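Local coordinates for probable quinone reductase Qor (NADPH:quinone reductase) (Zeta-crystallin homolog protein) (PDB 4RVU), which probably reduces quinones with electrons taken from NADPH, the cofactor bound in its pocket, at residues G130-A133 with H134-K138; L273-F276 with T277-G280; E281-S284 with W285-E289; K184-D188 with A189-V193. All blocks are in the same frame, centred on the assembly; numbering follows the deposited sequence.

Interaction 1. Residues G130-A133 with H134-K138; sequences GLTA and HYLLK. With NDP (NADPH dihydro-nicotinamide-adenine-dinucleotide phosphate), chain E.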
loop_
_atom_site.group_PDB
_atom_site.type_symbol
_atom_site.label_atom_id
_atom_site.label_comp_id
_atom_site.label_asym_id
_atom_site.label_seq_id
_atom_site.Cartn_x
_atom_site.Cartn_y
_atom_site.Cartn_z
ATOM N N GLY A 130 7.479 -13.313 -16.135
ATOM C CA GLY A 130 6.533 -14.256 -15.559
ATOM C C GLY A 130 6.585 -14.340 -14.043
ATOM O O GLY A 130 5.534 -14.462 -13.389
ATOM N N LEU A 131 7.792 -14.282 -13.480
ATOM C CA LEU A 131 7.957 -14.219 -12.020
ATOM C C LEU A 131 7.325 -12.936 -11.514
ATOM O O LEU A 131 6.732 -12.892 -10.428
ATOM C CB LEU A 131 9.439 -14.276 -11.618
ATOM C CG LEU A 131 10.225 -15.569 -11.850
ATOM C CD1 LEU A 131 11.728 -15.341 -11.623
ATOM C CD2 LEU A 131 9.721 -16.674 -10.932
ATOM N N THR A 132 7.442 -11.877 -12.306
ATOM C CA THR A 132 6.847 -10.596 -11.933
ATOM C C THR A 132 5.322 -10.673 -11.960
ATOM O O THR A 132 4.670 -10.254 -11.012
ATOM C CB THR A 132 7.346 -9.469 -12.835
ATOM O OG1 THR A 132 8.772 -9.366 -12.703
ATOM C CG2 THR A 132 6.703 -8.140 -12.452
ATOM N N ALA A 133 4.752 -11.214 -13.033
ATOM C CA ALA A 133 3.303 -11.407 -13.074
ATOM C C ALA A 133 2.842 -12.277 -11.904
ATOM O O ALA A 133 1.820 -11.991 -11.277
ATOM C CB ALA A 133 2.867 -12.009 -14.412
ATOM N N HIS A 134 3.608 -13.318 -11.583
ATOM C CA HIS A 134 3.240 -14.190 -10.471
ATOM C C HIS A 134 3.143 -13.409 -9.165
ATOM O O HIS A 134 2.125 -13.480 -8.471
ATOM C CB HIS A 134 4.239 -15.335 -10.292
ATOM C CG HIS A 134 3.847 -16.308 -9.226
ATOM N ND1 HIS A 134 4.155 -16.120 -7.892
ATOM C CD2 HIS A 134 3.145 -17.466 -9.288
ATOM C CE1 HIS A 134 3.676 -17.130 -7.187
ATOM N NE2 HIS A 134 3.057 -17.960 -8.010
ATOM N N TYR A 135 4.196 -12.675 -8.812
ATOM C CA TYR A 135 4.173 -11.995 -7.517
ATOM C C TYR A 135 3.109 -10.894 -7.499
ATOM O O TYR A 135 2.484 -10.629 -6.464
ATOM C CB TYR A 135 5.581 -11.525 -7.064
ATOM C CG TYR A 135 6.109 -10.189 -7.591
ATOM C CD1 TYR A 135 5.520 -8.982 -7.210
ATOM C CD2 TYR A 135 7.249 -10.138 -8.394
ATOM C CE1 TYR A 135 6.001 -7.772 -7.658
ATOM C CE2 TYR A 135 7.751 -8.924 -8.843
ATOM C CZ TYR A 135 7.120 -7.747 -8.466
ATOM O OH TYR A 135 7.597 -6.525 -8.893
ATOM N N LEU A 136 2.884 -10.275 -8.652
ATOM C CA LEU A 136 1.864 -9.226 -8.746
ATOM C C LEU A 136 0.464 -9.790 -8.491
ATOM O O LEU A 136 -0.332 -9.166 -7.781
ATOM C CB LEU A 136 1.933 -8.516 -10.105
ATOM C CG LEU A 136 3.065 -7.505 -10.318
ATOM C CD1 LEU A 136 3.125 -7.016 -11.771
ATOM C CD2 LEU A 136 2.968 -6.325 -9.344
ATOM N N LEU A 137 0.179 -10.965 -9.053
ATOM C CA LEU A 137 -1.153 -11.583 -8.986
ATOM C C LEU A 137 -1.373 -12.463 -7.767
ATOM O O LEU A 137 -2.511 -12.737 -7.401
ATOM C CB LEU A 137 -1.408 -12.427 -10.230
ATOM C CG LEU A 137 -1.537 -11.671 -11.540
ATOM C CD1 LEU A 137 -1.520 -12.653 -12.694
ATOM C CD2 LEU A 137 -2.823 -10.877 -11.548
ATOM N N LYS A 138 -0.292 -12.935 -7.157
ATOM C CA LYS A 138 -0.420 -13.888 -6.056
ATOM C C LYS A 138 -0.025 -13.311 -4.700
ATOM O O LYS A 138 -0.447 -13.826 -3.665
ATOM C CB LYS A 138 0.411 -15.151 -6.333
ATOM C CG LYS A 138 -0.074 -15.986 -7.515
ATOM C CD LYS A 138 -1.297 -16.815 -7.136
ATOM C CE LYS A 138 -1.809 -17.652 -8.314
ATOM N NZ LYS A 138 -0.818 -18.617 -8.791
HETATM P PA NDP E . 7.036 -3.797 -22.049
HETATM O O1A NDP E . 7.247 -4.947 -22.993
HETATM O O2A NDP E . 5.727 -3.666 -21.323
HETATM O O5B NDP E . 7.326 -2.427 -22.837
HETATM C C5B NDP E . 6.930 -1.179 -22.278
HETATM C C4B NDP E . 5.550 -0.843 -22.818
HETATM O O4B NDP E . 4.958 0.234 -22.091
HETATM C C3B NDP E . 5.617 -0.376 -24.260
HETATM O O3B NDP E . 5.537 -1.469 -25.176
HETATM C C2B NDP E . 4.426 0.553 -24.382
HETATM O O2B NDP E . 3.306 -0.131 -24.927
HETATM C C1B NDP E . 4.125 1.002 -22.959
HETATM N N9A NDP E . 4.448 2.444 -22.876
HETATM C C8A NDP E . 3.585 3.428 -22.574
HETATM N N7A NDP E . 4.194 4.636 -22.603
HETATM C C5A NDP E . 5.478 4.434 -22.941
HETATM C C6A NDP E . 6.672 5.283 -23.154
HETATM N N6A NDP E . 6.603 6.624 -23.005
HETATM N N1A NDP E . 7.824 4.673 -23.502
HETATM C C2A NDP E . 7.898 3.340 -23.652
HETATM N N3A NDP E . 6.857 2.510 -23.476
HETATM C C4A NDP E . 5.641 2.986 -23.125
HETATM O O3 NDP E . 8.230 -3.807 -20.980
HETATM P PN NDP E . 8.436 -5.020 -19.950
HETATM O O1N NDP E . 7.347 -6.035 -20.172
HETATM O O2N NDP E . 9.886 -5.423 -20.006
HETATM O O5D NDP E . 8.175 -4.311 -18.533
HETATM C C5D NDP E . 6.922 -3.692 -18.254
HETATM C C4D NDP E . 7.093 -2.664 -17.146
HETATM O O4D NDP E . 7.229 -3.325 -15.890
HETATM C C3D NDP E . 8.358 -1.853 -17.341
HETATM O O3D NDP E . 8.087 -0.508 -16.948
HETATM C C2D NDP E . 9.359 -2.461 -16.384
HETATM O O2D NDP E . 10.267 -1.462 -15.914
HETATM C C1D NDP E . 8.468 -2.983 -15.269
HETATM N N1N NDP E . 8.987 -4.166 -14.582
HETATM C C2N NDP E . 9.022 -4.157 -13.248
HETATM C C3N NDP E . 9.482 -5.241 -12.515
HETATM C C7N NDP E . 9.500 -5.158 -11.018
HETATM O O7N NDP E . 9.841 -6.133 -10.373
HETATM N N7N NDP E . 9.133 -4.018 -10.436
HETATM C C4N NDP E . 9.958 -6.498 -13.205
HETATM C C5N NDP E . 9.857 -6.384 -14.654
HETATM C C6N NDP E . 9.377 -5.238 -15.279
HETATM P P2B NDP E . 2.031 0.684 -25.472
HETATM O O1X NDP E . 2.269 2.093 -25.009
HETATM O O2X NDP E . 2.090 0.512 -26.963
HETATM O O3X NDP E . 0.855 0.003 -24.836
#

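Interaction 2. Residues L273-F276 with T277-G280; sequences LFHF and TRTG. With NDP (NADPH dihydro-nicotinamide-adenine-dinucleotide phosphate), chain E.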
loop_
_atom_site.group_PDB
_atom_site.type_symbol
_atom_site.label_atom_id
_atom_site.label_comp_id
_atom_site.label_asym_id
_atom_site.label_seq_id
_atom_site.Cartn_x
_atom_site.Cartn_y
_atom_site.Cartn_z
ATOM N N LEU A 273 11.053 -7.053 -7.945
ATOM C CA LEU A 273 11.242 -8.505 -8.007
ATOM C C LEU A 273 12.206 -9.016 -6.927
ATOM O O LEU A 273 12.044 -10.123 -6.391
ATOM C CB LEU A 273 11.750 -8.908 -9.412
ATOM C CG LEU A 273 11.985 -10.402 -9.656
ATOM C CD1 LEU A 273 10.679 -11.172 -9.460
ATOM C CD2 LEU A 273 12.599 -10.701 -11.046
ATOM N N PHE A 274 13.212 -8.208 -6.618
ATOM C CA PHE A 274 14.175 -8.544 -5.572
ATOM C C PHE A 274 13.506 -8.999 -4.264
ATOM O O PHE A 274 13.953 -9.964 -3.632
ATOM C CB PHE A 274 15.104 -7.352 -5.323
ATOM C CG PHE A 274 16.099 -7.585 -4.227
ATOM C CD1 PHE A 274 17.251 -8.319 -4.464
ATOM C CD2 PHE A 274 15.884 -7.072 -2.952
ATOM C CE1 PHE A 274 18.176 -8.540 -3.449
ATOM C CE2 PHE A 274 16.804 -7.288 -1.934
ATOM C CZ PHE A 274 17.954 -8.023 -2.187
ATOM N N HIS A 275 12.418 -8.339 -3.874
ATOM C CA HIS A 275 11.772 -8.648 -2.596
ATOM C C HIS A 275 10.784 -9.806 -2.693
ATOM O O HIS A 275 10.129 -10.143 -1.712
ATOM C CB HIS A 275 11.075 -7.409 -2.008
ATOM C CG HIS A 275 11.998 -6.259 -1.751
ATOM N ND1 HIS A 275 11.889 -5.056 -2.416
ATOM C CD2 HIS A 275 13.051 -6.128 -0.908
ATOM C CE1 HIS A 275 12.830 -4.233 -1.990
ATOM N NE2 HIS A 275 13.550 -4.859 -1.074
ATOM N N PHE A 276 10.679 -10.423 -3.870
ATOM C CA PHE A 276 9.812 -11.584 -4.028
ATOM C C PHE A 276 10.589 -12.809 -4.511
ATOM O O PHE A 276 10.002 -13.827 -4.853
ATOM C CB PHE A 276 8.630 -11.267 -4.957
ATOM C CG PHE A 276 7.813 -10.096 -4.495
ATOM C CD1 PHE A 276 6.646 -10.297 -3.765
ATOM C CD2 PHE A 276 8.237 -8.792 -4.742
ATOM C CE1 PHE A 276 5.896 -9.208 -3.308
ATOM C CE2 PHE A 276 7.505 -7.703 -4.281
ATOM C CZ PHE A 276 6.321 -7.914 -3.572
ATOM N N THR A 277 11.913 -12.696 -4.498
ATOM C CA THR A 277 12.819 -13.823 -4.756
ATOM C C THR A 277 13.901 -13.836 -3.682
ATOM O O THR A 277 15.110 -13.893 -3.977
ATOM C CB THR A 277 13.458 -13.719 -6.155
ATOM O OG1 THR A 277 14.012 -12.409 -6.324
ATOM C CG2 THR A 277 12.430 -13.945 -7.243
ATOM N N ARG A 278 13.464 -13.792 -2.422
ATOM C CA ARG A 278 14.373 -13.588 -1.296
ATOM C C ARG A 278 15.136 -14.836 -0.874
ATOM O O ARG A 278 16.137 -14.739 -0.171
ATOM C CB ARG A 278 13.619 -13.015 -0.092
ATOM C CG ARG A 278 12.943 -11.686 -0.392
ATOM C CD ARG A 278 11.827 -11.344 0.622
ATOM N NE ARG A 278 12.255 -11.279 2.022
ATOM C CZ ARG A 278 13.218 -10.492 2.498
ATOM N NH1 ARG A 278 13.914 -9.701 1.683
ATOM N NH2 ARG A 278 13.505 -10.505 3.798
ATOM N N THR A 279 14.649 -16.005 -1.275
ATOM C CA THR A 279 15.322 -17.263 -0.979
ATOM C C THR A 279 15.217 -18.153 -2.207
ATOM O O THR A 279 14.387 -17.903 -3.088
ATOM C CB THR A 279 14.678 -18.000 0.210
ATOM O OG1 THR A 279 13.308 -18.292 -0.085
ATOM C CG2 THR A 279 14.755 -17.163 1.493
ATOM N N GLY A 280 16.045 -19.191 -2.266
ATOM C CA GLY A 280 15.933 -20.161 -3.344
ATOM C C GLY A 280 14.567 -20.821 -3.291
ATOM O O GLY A 280 13.968 -21.153 -4.319
HETATM P PA NDP E . 7.036 -3.797 -22.049
HETATM O O1A NDP E . 7.247 -4.947 -22.993
HETATM O O2A NDP E . 5.727 -3.666 -21.323
HETATM O O5B NDP E . 7.326 -2.427 -22.837
HETATM C C5B NDP E . 6.930 -1.179 -22.278
HETATM C C4B NDP E . 5.550 -0.843 -22.818
HETATM O O4B NDP E . 4.958 0.234 -22.091
HETATM C C3B NDP E . 5.617 -0.376 -24.260
HETATM O O3B NDP E . 5.537 -1.469 -25.176
HETATM C C2B NDP E . 4.426 0.553 -24.382
HETATM O O2B NDP E . 3.306 -0.131 -24.927
HETATM C C1B NDP E . 4.125 1.002 -22.959
HETATM N N9A NDP E . 4.448 2.444 -22.876
HETATM C C8A NDP E . 3.585 3.428 -22.574
HETATM N N7A NDP E . 4.194 4.636 -22.603
HETATM C C5A NDP E . 5.478 4.434 -22.941
HETATM C C6A NDP E . 6.672 5.283 -23.154
HETATM N N6A NDP E . 6.603 6.624 -23.005
HETATM N N1A NDP E . 7.824 4.673 -23.502
HETATM C C2A NDP E . 7.898 3.340 -23.652
HETATM N N3A NDP E . 6.857 2.510 -23.476
HETATM C C4A NDP E . 5.641 2.986 -23.125
HETATM O O3 NDP E . 8.230 -3.807 -20.980
HETATM P PN NDP E . 8.436 -5.020 -19.950
HETATM O O1N NDP E . 7.347 -6.035 -20.172
HETATM O O2N NDP E . 9.886 -5.423 -20.006
HETATM O O5D NDP E . 8.175 -4.311 -18.533
HETATM C C5D NDP E . 6.922 -3.692 -18.254
HETATM C C4D NDP E . 7.093 -2.664 -17.146
HETATM O O4D NDP E . 7.229 -3.325 -15.890
HETATM C C3D NDP E . 8.358 -1.853 -17.341
HETATM O O3D NDP E . 8.087 -0.508 -16.948
HETATM C C2D NDP E . 9.359 -2.461 -16.384
HETATM O O2D NDP E . 10.267 -1.462 -15.914
HETATM C C1D NDP E . 8.468 -2.983 -15.269
HETATM N N1N NDP E . 8.987 -4.166 -14.582
HETATM C C2N NDP E . 9.022 -4.157 -13.248
HETATM C C3N NDP E . 9.482 -5.241 -12.515
HETATM C C7N NDP E . 9.500 -5.158 -11.018
HETATM O O7N NDP E . 9.841 -6.133 -10.373
HETATM N N7N NDP E . 9.133 -4.018 -10.436
HETATM C C4N NDP E . 9.958 -6.498 -13.205
HETATM C C5N NDP E . 9.857 -6.384 -14.654
HETATM C C6N NDP E . 9.377 -5.238 -15.279
HETATM P P2B NDP E . 2.031 0.684 -25.472
HETATM O O1X NDP E . 2.269 2.093 -25.009
HETATM O O2X NDP E . 2.090 0.512 -26.963
HETATM O O3X NDP E . 0.855 0.003 -24.836
HETATM O O HOH W 1 16.331 -11.096 -3.546
#

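Interaction 3. Residues E281-S284 with W285-E289; sequences EEFS and WRAAE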
loop_
_atom_site.group_PDB
_atom_site.type_symbol
_atom_site.label_atom_id
_atom_site.label_comp_id
_atom_site.label_asym_id
_atom_site.label_seq_id
_atom_site.Cartn_x
_atom_site.Cartn_y
_atom_site.Cartn_z
ATOM N N GLU A 281 14.066 -20.995 -2.074
ATOM C CA GLU A 281 12.783 -21.647 -1.862
ATOM C C GLU A 281 11.644 -20.821 -2.456
ATOM O O GLU A 281 10.714 -21.363 -3.071
ATOM C CB GLU A 281 12.556 -21.865 -0.358
ATOM C CG GLU A 281 13.506 -22.888 0.301
ATOM C CD GLU A 281 14.975 -22.433 0.419
ATOM O OE1 GLU A 281 15.258 -21.215 0.489
ATOM O OE2 GLU A 281 15.858 -23.320 0.462
ATOM N N GLU A 282 11.720 -19.506 -2.279
ATOM C CA GLU A 282 10.665 -18.624 -2.780
ATOM C C GLU A 282 10.747 -18.534 -4.288
ATOM O O GLU A 282 9.733 -18.587 -4.979
ATOM C CB GLU A 282 10.755 -17.219 -2.160
ATOM C CG GLU A 282 9.642 -16.261 -2.655
ATOM C CD GLU A 282 9.692 -14.891 -2.008
ATOM O OE1 GLU A 282 10.795 -14.439 -1.636
ATOM O OE2 GLU A 282 8.616 -14.263 -1.864
ATOM N N PHE A 283 11.969 -18.396 -4.793
ATOM C CA PHE A 283 12.195 -18.345 -6.228
ATOM C C PHE A 283 11.684 -19.623 -6.903
ATOM O O PHE A 283 11.015 -19.573 -7.942
ATOM C CB PHE A 283 13.684 -18.134 -6.534
ATOM C CG PHE A 283 14.039 -18.434 -7.964
ATOM C CD1 PHE A 283 13.927 -17.453 -8.935
ATOM C CD2 PHE A 283 14.460 -19.704 -8.340
ATOM C CE1 PHE A 283 14.227 -17.726 -10.260
ATOM C CE2 PHE A 283 14.752 -19.991 -9.671
ATOM C CZ PHE A 283 14.633 -19.003 -10.633
ATOM N N SER A 284 11.999 -20.769 -6.308
ATOM C CA SER A 284 11.627 -22.047 -6.910
ATOM C C SER A 284 10.123 -22.237 -6.945
ATOM O O SER A 284 9.594 -22.837 -7.874
ATOM C CB SER A 284 12.292 -23.215 -6.181
ATOM O OG SER A 284 13.671 -23.286 -6.494
ATOM N N TRP A 285 9.443 -21.733 -5.923
ATOM C CA TRP A 285 7.993 -21.812 -5.850
ATOM C C TRP A 285 7.343 -21.029 -6.980
ATOM O O TRP A 285 6.487 -21.558 -7.696
ATOM C CB TRP A 285 7.510 -21.314 -4.481
ATOM C CG TRP A 285 6.048 -20.993 -4.439
ATOM C CD1 TRP A 285 5.014 -21.842 -4.711
ATOM C CD2 TRP A 285 5.453 -19.732 -4.089
ATOM N NE1 TRP A 285 3.817 -21.186 -4.562
ATOM C CE2 TRP A 285 4.058 -19.894 -4.176
ATOM C CE3 TRP A 285 5.969 -18.490 -3.711
ATOM C CZ2 TRP A 285 3.165 -18.845 -3.900
ATOM C CZ3 TRP A 285 5.086 -17.455 -3.436
ATOM C CH2 TRP A 285 3.700 -17.640 -3.535
ATOM N N ARG A 286 7.753 -19.772 -7.151
ATOM C CA ARG A 286 7.219 -18.943 -8.228
ATOM C C ARG A 286 7.558 -19.486 -9.620
ATOM O O ARG A 286 6.717 -19.481 -10.525
ATOM C CB ARG A 286 7.714 -17.498 -8.092
ATOM C CG ARG A 286 7.390 -16.856 -6.736
ATOM C CD ARG A 286 7.485 -15.335 -6.793
ATOM N NE ARG A 286 7.390 -14.746 -5.455
ATOM C CZ ARG A 286 6.255 -14.418 -4.848
ATOM N NH1 ARG A 286 6.283 -13.890 -3.627
ATOM N NH2 ARG A 286 5.091 -14.611 -5.452
ATOM N N ALA A 287 8.794 -19.940 -9.797
ATOM C CA ALA A 287 9.220 -20.477 -11.091
ATOM C C ALA A 287 8.404 -21.720 -11.447
ATOM O O ALA A 287 7.970 -21.889 -12.588
ATOM C CB ALA A 287 10.704 -20.789 -11.073
ATOM N N ALA A 288 8.186 -22.584 -10.466
ATOM C CA ALA A 288 7.370 -23.784 -10.675
ATOM C C ALA A 288 5.916 -23.459 -11.028
ATOM O O ALA A 288 5.351 -24.070 -11.942
ATOM C CB ALA A 288 7.444 -24.702 -9.457
ATOM N N GLU A 289 5.299 -22.513 -10.316
ATOM C CA GLU A 289 3.934 -22.108 -10.658
ATOM C C GLU A 289 3.885 -21.487 -12.057
ATOM O O GLU A 289 2.921 -21.691 -12.797
ATOM C CB GLU A 289 3.325 -21.168 -9.600
ATOM C CG GLU A 289 3.258 -21.765 -8.189
ATOM C CD GLU A 289 2.073 -21.251 -7.355
ATOM O OE1 GLU A 289 1.571 -20.130 -7.614
ATOM O OE2 GLU A 289 1.645 -21.975 -6.426
#

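Interaction 4. Residues K184-D188 with A189-V193; sequences KLSKD and AGADV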
loop_
_atom_site.group_PDB
_atom_site.type_symbol
_atom_site.label_atom_id
_atom_site.label_comp_id
_atom_site.label_asym_id
_atom_site.label_seq_id
_atom_site.Cartn_x
_atom_site.Cartn_y
_atom_site.Cartn_z
ATOM N N LYS A 184 -5.584 -6.057 -30.529
ATOM C CA LYS A 184 -6.012 -7.416 -30.853
ATOM C C LYS A 184 -5.238 -8.457 -30.039
ATOM O O LYS A 184 -5.822 -9.416 -29.540
ATOM C CB LYS A 184 -5.870 -7.714 -32.350
ATOM C CG LYS A 184 -6.658 -8.949 -32.782
ATOM C CD LYS A 184 -6.135 -9.527 -34.090
ATOM C CE LYS A 184 -4.973 -10.483 -33.852
ATOM N NZ LYS A 184 -5.430 -11.864 -33.487
ATOM N N LEU A 185 -3.929 -8.266 -29.920
ATOM C CA LEU A 185 -3.085 -9.161 -29.126
ATOM C C LEU A 185 -3.566 -9.212 -27.686
ATOM O O LEU A 185 -3.572 -10.277 -27.052
ATOM C CB LEU A 185 -1.639 -8.679 -29.140
ATOM C CG LEU A 185 -0.899 -8.844 -30.459
ATOM C CD1 LEU A 185 0.441 -8.129 -30.418
ATOM C CD2 LEU A 185 -0.713 -10.317 -30.718
ATOM N N SER A 186 -3.976 -8.051 -27.183
ATOM C CA SER A 186 -4.462 -7.936 -25.804
ATOM C C SER A 186 -5.781 -8.684 -25.650
ATOM O O SER A 186 -5.961 -9.421 -24.685
ATOM C CB SER A 186 -4.584 -6.464 -25.381
ATOM O OG SER A 186 -5.043 -6.331 -24.041
ATOM N N LYS A 187 -6.691 -8.517 -26.615
ATOM C CA LYS A 187 -7.947 -9.267 -26.619
ATOM C C LYS A 187 -7.685 -10.772 -26.697
ATOM O O LYS A 187 -8.283 -11.558 -25.949
ATOM C CB LYS A 187 -8.839 -8.841 -27.797
ATOM C CG LYS A 187 -9.459 -7.457 -27.672
ATOM C CD LYS A 187 -10.511 -7.415 -26.574
ATOM C CE LYS A 187 -11.552 -8.513 -26.769
ATOM N NZ LYS A 187 -12.555 -8.567 -25.662
ATOM N N ASP A 188 -6.798 -11.171 -27.606
ATOM C CA ASP A 188 -6.421 -12.580 -27.739
ATOM C C ASP A 188 -5.860 -13.143 -26.436
ATOM O O ASP A 188 -6.024 -14.333 -26.137
ATOM C CB ASP A 188 -5.382 -12.762 -28.846
ATOM C CG ASP A 188 -5.946 -12.498 -30.230
ATOM O OD1 ASP A 188 -7.181 -12.320 -30.356
ATOM O OD2 ASP A 188 -5.139 -12.474 -31.186
ATOM N N ALA A 189 -5.199 -12.282 -25.668
ATOM C CA ALA A 189 -4.636 -12.666 -24.370
ATOM C C ALA A 189 -5.714 -12.796 -23.297
ATOM O O ALA A 189 -5.469 -13.326 -22.213
ATOM C CB ALA A 189 -3.587 -11.667 -23.937
ATOM N N GLY A 190 -6.905 -12.287 -23.589
ATOM C CA GLY A 190 -8.026 -12.453 -22.681
ATOM C C GLY A 190 -8.611 -11.174 -22.121
ATOM O O GLY A 190 -9.568 -11.223 -21.331
ATOM N N ALA A 191 -8.054 -10.031 -22.520
ATOM C CA ALA A 191 -8.554 -8.746 -22.026
ATOM C C ALA A 191 -10.014 -8.613 -22.410
ATOM O O ALA A 191 -10.381 -8.894 -23.552
ATOM C CB ALA A 191 -7.748 -7.589 -22.582
ATOM N N ASP A 192 -10.851 -8.218 -21.452
ATOM C CA ASP A 192 -12.278 -8.131 -21.717
ATOM C C ASP A 192 -12.591 -6.835 -22.458
ATOM O O ASP A 192 -13.459 -6.798 -23.331
ATOM C CB ASP A 192 -13.081 -8.244 -20.422
ATOM C CG ASP A 192 -14.559 -8.442 -20.682
ATOM O OD1 ASP A 192 -14.909 -9.409 -21.395
ATOM O OD2 ASP A 192 -15.364 -7.619 -20.194
ATOM N N VAL A 193 -11.869 -5.775 -22.112
ATOM C CA VAL A 193 -12.002 -4.492 -22.785
ATOM C C VAL A 193 -10.639 -3.827 -22.909
ATOM O O VAL A 193 -9.848 -3.837 -21.957
ATOM C CB VAL A 193 -12.953 -3.534 -22.013
ATOM C CG1 VAL A 193 -12.902 -2.136 -22.609
ATOM C CG2 VAL A 193 -14.378 -4.055 -22.024
HETATM O O HOH W 2 -11.076 -11.462 -24.932
#

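Interaction 1. Residues G130-A133 with H134-K138
Thr132 and Tyr135 sit one turn apart on helix 120-140, on the side of it that lines the nicotinamide end of the NADPH pocket in this medium-chain reductase fold. The backbone bonding is alpha-helical through Leu137, with Tyr135 N donating to Leu131 O and Leu136 N to Thr132 O, each at 3.0 Å, and it widens to a pi-type turn at 136-138. Tyr135 CG lies between its own backbone N and carbonyl carbon (chi1 84°), a rotamer that swings the ring back along the helix. One ring face thereby comes over Thr132 O, offset toward the rim, while Tyr135 CE2 meets Thr132 CG2 at 3.8 Å. Phe276, from the loop before helix 280-295, stacks on the ring. The same Thr132 methyl also touches Leu136 CD1 (3.8 Å), the two side chains lying side by side and pointing the same way. Thr132 OG1 is bonded to Leu128 O, one turn earlier, and also approaches the cofactor, 3.1 Å from NADPH C4N, the carbon that carries the transferable hydride. His134 leaves on another side of the helix, its NE2 bonded to Glu289. Ala133 and Leu137 pack against helix 157-168. At the far end of the tyrosine ring, Tyr135 OH donates to the carboxamide oxygen O7N of NADPH at 2.7 Å, with O7N near the plane of the ring.

Interaction 2. Residues L273-F276 with T277-G280
Leu273 and Thr277 cross obliquely in the loop between strand 267-269 and helix 280-295, with Leu273 CD1 4.0 Å from the methyl CG2 of Thr277. The threonine hydroxyl lies between its own backbone N and carbonyl carbon (chi1 50°), which turns OG1 back to Leu273 O at 3.0 Å, a probable hydrogen bond. That carbonyl also accepts Phe276 N, closing a 3-10 turn. The Arg278 chain passes the carbonyl of His275, its CD 3.1 Å from His275 O, and its NH1 lies off the imidazole edge, near the ring plane. The histidine's ND1 is bonded to Ser265 of the second subunit. A water donates to both Phe274 O (2.6 Å) and Thr277 O, tying the turn to the chain that leaves it. Leu273 N donates to NADPH O7N (2.9 Å). Both backbone polar atoms of Leu273 are thus engaged, and the turn closed by Phe276 N on Leu273 O presents an amide to the cofactor's carboxamide, consistent with fixing its rotation.

Interaction 3. Residues E281-S284 with W285-E289
Glu282 CG stands anti to its backbone N (chi1 -179°) and the chain runs on extended, whereas Arg286 CG is anti to its carbonyl carbon (chi1 -56°). From these starts the two side chains lie side by side along helix 280-295 and end in an i to i+4 salt bridge, Glu282 OE2 to Arg286 NH1 at 2.9 Å. The arginine nitrogen meets the oxygen on its anti side, somewhat out of the carboxylate plane, and the two flat groups are turned 41° apart. The rim of the Trp285 ring comes over one face of the guanidinium, CZ3 lying 3.4 Å above the plane. The indole NE1 makes a weak bond to Glu289 OE2 (3.0 Å), one turn on. Along the backbone, alpha-helical bonds continue, Arg286 N to Glu282 O at 3.2 Å and Ala287 N to Phe283 O at 2.9 Å. On another side, Phe283 CZ reaches Ala287 CB at 4.3 Å, and both pack on Ala112 of strand 111-113. Arg286 further binds Phe276 O through NE, and His134 and Ser139 through NH2, while Glu282 OE1 accepts Arg278 N. The buried guanidinium is therefore gripped along its edge by several acceptors, with the indole rim over one face, which fixes its rotation. The adjacent carboxylate would be expected to favour its positive charge, and together they pin the helix to the 273-280 loop and helix 120-140.

Interaction 4. Residues K184-D188 with A189-V193
Backbone bonds between Ser186, Lys187 and the residues after them end helix 180-188. Ala191 N donates to Ser186 O (3.1 Å, 159°) and Gly190 N to Lys187 O (2.8 Å), the latter from well above the carbonyl plane. Ala189 N still bonds Leu185 O at 2.9 Å, as in the helix proper. Gly190 takes a positive phi of 118°, where a CB would be jammed against the preceding carbonyl. Among side-chain bonds, Lys187 does the gripping: bends at chi2 and chi3 carry its chain across to the residues after the helix, and NZ donates to Ala191 O in the carbonyl plane (3.0 Å) and to Asp192 O from above the carbonyl plane of Asp192 (3.1 Å). A water adds a third link, donating to Lys187 O and Ala191 O. In van der Waals contact, Ala191 CB lies 3.3 Å from Ser186 OG, which is bonded to Thr175; Ala189 packs on helix 157-168. Asp192 pairs with Arg172 as the chain enters the parallel sheet. Positive phi with two bonds back into the last turn defines a Schellman motif, here closing the helix before edge strand 193-195 of the Rossmann-type nucleotide-binding domain.

Overall arrangement
Interactions 1, 2 and 3 form one cluster, whereas interaction 4 stands apart, its centre about 19 Å from that of interaction 1 and about 30 Å from that of interaction 2. Interaction 1 is wholly buried and joins apolar packing to polar contacts with the nicotinamide end of NADPH. Interaction 2, at the surface, bonds the same carboxamide oxygen of NADPH as interaction 1 but relies on turn carbonyls and a water. Interaction 3, partly buried, follows directly in the chain and supplies charges: its arginine and glutamates bind both neighbours. Interactions 2 and 3 both touch the second subunit. Interaction 4, also partly buried, is a helix ending held mainly by backbone bonds, at the far side of the nucleotide-binding domain.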